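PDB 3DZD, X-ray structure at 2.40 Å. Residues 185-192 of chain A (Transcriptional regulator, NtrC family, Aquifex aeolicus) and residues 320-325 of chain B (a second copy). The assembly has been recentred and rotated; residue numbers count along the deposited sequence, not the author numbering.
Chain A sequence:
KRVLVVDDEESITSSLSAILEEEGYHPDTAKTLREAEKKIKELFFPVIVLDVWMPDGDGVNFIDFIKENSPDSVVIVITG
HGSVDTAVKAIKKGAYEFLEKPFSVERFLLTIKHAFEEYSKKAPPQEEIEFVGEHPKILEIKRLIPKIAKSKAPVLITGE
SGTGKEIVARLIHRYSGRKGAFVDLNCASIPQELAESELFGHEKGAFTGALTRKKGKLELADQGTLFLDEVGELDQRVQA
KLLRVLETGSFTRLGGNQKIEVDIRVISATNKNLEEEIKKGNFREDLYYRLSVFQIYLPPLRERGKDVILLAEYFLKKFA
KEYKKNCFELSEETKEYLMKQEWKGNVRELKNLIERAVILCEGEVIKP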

# COMPACT_ATOMS: atom_id res chain seq x y z
N LEU A 185 -13.47 -4.09 7.04
CA LEU A 185 -14.34 -5.21 6.70
C LEU A 185 -15.80 -4.77 6.71
O LEU A 185 -16.29 -4.23 7.71
CB LEU A 185 -14.13 -6.37 7.68
CG LEU A 185 -15.09 -7.54 7.47
CD1 LEU A 185 -15.09 -7.98 6.00
CD2 LEU A 185 -14.75 -8.71 8.38
N ASN A 186 -16.48 -4.98 5.59
CA ASN A 186 -17.90 -4.68 5.50
C ASN A 186 -18.69 -5.92 5.87
O ASN A 186 -18.60 -6.94 5.20
CB ASN A 186 -18.25 -4.23 4.09
CG ASN A 186 -19.64 -3.62 4.00
OD1 ASN A 186 -20.59 -4.11 4.61
ND2 ASN A 186 -19.76 -2.54 3.23
N CYS A 187 -19.46 -5.83 6.94
CA CYS A 187 -20.10 -7.02 7.50
C CYS A 187 -21.44 -7.32 6.85
O CYS A 187 -22.10 -8.30 7.19
CB CYS A 187 -20.25 -6.88 9.01
SG CYS A 187 -18.67 -6.60 9.87
N ALA A 188 -21.84 -6.47 5.91
CA ALA A 188 -23.10 -6.66 5.20
C ALA A 188 -22.85 -6.99 3.74
O ALA A 188 -23.38 -7.96 3.21
CB ALA A 188 -23.97 -5.43 5.33
N SER A 189 -22.02 -6.17 3.09
CA SER A 189 -21.64 -6.38 1.70
C SER A 189 -21.07 -7.77 1.46
O SER A 189 -20.91 -8.20 0.32
CB SER A 189 -20.60 -5.33 1.27
OG SER A 189 -20.17 -5.56 -0.06
N ILE A 190 -20.76 -8.47 2.55
CA ILE A 190 -20.22 -9.82 2.50
C ILE A 190 -21.32 -10.85 2.79
O ILE A 190 -22.19 -10.61 3.63
CB ILE A 190 -19.08 -9.98 3.53
CG1 ILE A 190 -17.92 -9.05 3.18
CG2 ILE A 190 -18.60 -11.42 3.59
CD1 ILE A 190 -17.22 -9.40 1.89
N PRO A 191 -21.29 -11.98 2.07
CA PRO A 191 -22.24 -13.08 2.27
C PRO A 191 -22.35 -13.50 3.73
O PRO A 191 -21.36 -13.47 4.46
CB PRO A 191 -21.63 -14.21 1.44
CG PRO A 191 -20.91 -13.51 0.34
CD PRO A 191 -20.39 -12.23 0.93
N GLN A 192 -23.55 -13.90 4.13
CA GLN A 192 -23.84 -14.26 5.51
C GLN A 192 -22.64 -14.80 6.28
O GLN A 192 -22.31 -14.30 7.35
CB GLN A 192 -24.97 -15.29 5.56
CG GLN A 192 -26.23 -14.87 4.84
CD GLN A 192 -27.31 -15.94 4.90
OE1 GLN A 192 -27.03 -17.10 5.19
NE2 GLN A 192 -28.55 -15.54 4.63
N ALA B 320 -26.02 -2.58 -4.66
CA ALA B 320 -27.16 -3.03 -3.86
C ALA B 320 -26.69 -3.80 -2.63
O ALA B 320 -27.26 -3.67 -1.55
CB ALA B 320 -28.10 -3.88 -4.71
N LYS B 321 -25.63 -4.58 -2.79
CA LYS B 321 -25.05 -5.33 -1.69
C LYS B 321 -24.32 -4.38 -0.74
O LYS B 321 -24.34 -4.57 0.48
CB LYS B 321 -24.07 -6.38 -2.23
CG LYS B 321 -23.56 -7.37 -1.20
CD LYS B 321 -24.45 -8.60 -1.13
CE LYS B 321 -24.36 -9.29 0.22
NZ LYS B 321 -25.15 -8.58 1.26
N GLU B 322 -23.70 -3.36 -1.31
CA GLU B 322 -22.85 -2.43 -0.57
C GLU B 322 -23.66 -1.39 0.19
O GLU B 322 -23.26 -0.95 1.27
CB GLU B 322 -21.90 -1.75 -1.56
CG GLU B 322 -20.87 -0.80 -0.97
CD GLU B 322 -19.85 -0.34 -2.00
OE1 GLU B 322 -19.35 0.80 -1.88
OE2 GLU B 322 -19.56 -1.11 -2.95
N TYR B 323 -24.79 -0.99 -0.37
CA TYR B 323 -25.65 0.00 0.26
C TYR B 323 -26.82 -0.66 0.97
O TYR B 323 -27.81 -0.00 1.29
CB TYR B 323 -26.16 1.02 -0.77
CG TYR B 323 -25.04 1.76 -1.46
CD1 TYR B 323 -23.83 1.96 -0.82
CD2 TYR B 323 -25.20 2.26 -2.75
CE1 TYR B 323 -22.80 2.62 -1.44
CE2 TYR B 323 -24.17 2.94 -3.38
CZ TYR B 323 -22.97 3.11 -2.71
OH TYR B 323 -21.94 3.79 -3.31
N LYS B 324 -26.70 -1.96 1.20
CA LYS B 324 -27.72 -2.71 1.92
C LYS B 324 -29.10 -2.47 1.33
O LYS B 324 -30.01 -1.99 1.99
CB LYS B 324 -27.70 -2.35 3.42
CG LYS B 324 -26.33 -2.52 4.07
CD LYS B 324 -26.43 -2.68 5.59
CE LYS B 324 -26.69 -1.35 6.29
NZ LYS B 324 -26.67 -1.51 7.78
N LYS B 325 -29.24 -2.80 0.05
CA LYS B 325 -30.50 -2.64 -0.64
C LYS B 325 -30.88 -4.00 -1.20
O LYS B 325 -30.12 -4.95 -1.06
CB LYS B 325 -30.33 -1.61 -1.75
CG LYS B 325 -30.08 -0.21 -1.24
CD LYS B 325 -31.39 0.47 -0.88
CE LYS B 325 -31.16 1.77 -0.14
NZ LYS B 325 -30.28 2.73 -0.87

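This is a small contact, burying 268 Å² over both sides, in which a loop of chain A packs against the end of a helix in chain B and the residues after it, held by one lysine-to-carbonyl hydrogen bond and otherwise by packing and one CA-H...O contact. The chain A stretch leaves its strand after A:Asn186 and turns at once, and the side chain of A:Asn186 braces that turn from within. A:Asn186 OD1 accepts from two successive backbone amides, A:Ala188 N at 3.0 Å with an N-H...O angle of 158°, and A:Ser189 N at 2.9 Å with a near-linear 167°. A:Ala188 and A:Ser189, the two residues whose amides are held, lie against the other chain, each with 52 Å² covered. A:Asn186 itself adds little across the interface: A:Asn186 ND2 lies 4.3 Å from B:Glu322 O, too far for a hydrogen bond.

B:Lys321 is the most heavily covered residue, with 75 Å². Its CA-to-CB bond points sideways, but the end of the chain comes nearer, and B:Lys321 NZ donates to A:Ala188 O at 2.7 Å. The partner is a main-chain carbonyl, so this bond pairs a charged amine with a neutral acceptor and does not depend on the alanine side chain. On the way to it the lysine runs along the loop: B:Lys321 CG lies 3.2 Å from A:Ser189 O, a close approach of carbon to oxygen, and B:Lys321 CE lies 4.3 Å from A:Ile190 O.

By CA position the stretches come nearest at A:Ser189 and B:Glu322, whose CA atoms are 4.7 Å apart. The CA-to-CB bond of B:Glu322 points away and that of A:Ser189 sideways; A:Ser189 CB rests 4.1 Å from B:Glu322 CA, and A:Ser189 CA makes a CA-H...O contact with B:Lys321 O at 3.5 Å. The serine hydroxyl forms no hydrogen bond across the interface; A:Ser189 OG meets carbon instead, 4.0 Å from B:Lys321 CG.

Beyond the helix, B:Tyr323 is the first residue to leave helical phi/psi, and B:Lys324 follows with positive phi (51°). A backbone bond from B:Lys325 N to B:Ala320 O, 2.7 Å, closes this turn. B:Lys324 contributes its aliphatic portion, with B:Lys324 CD 3.7 Å from A:Ala188 CB, whose bond from CA points toward chain B; the lysine NZ is hydrogen-bonded elsewhere in the structure.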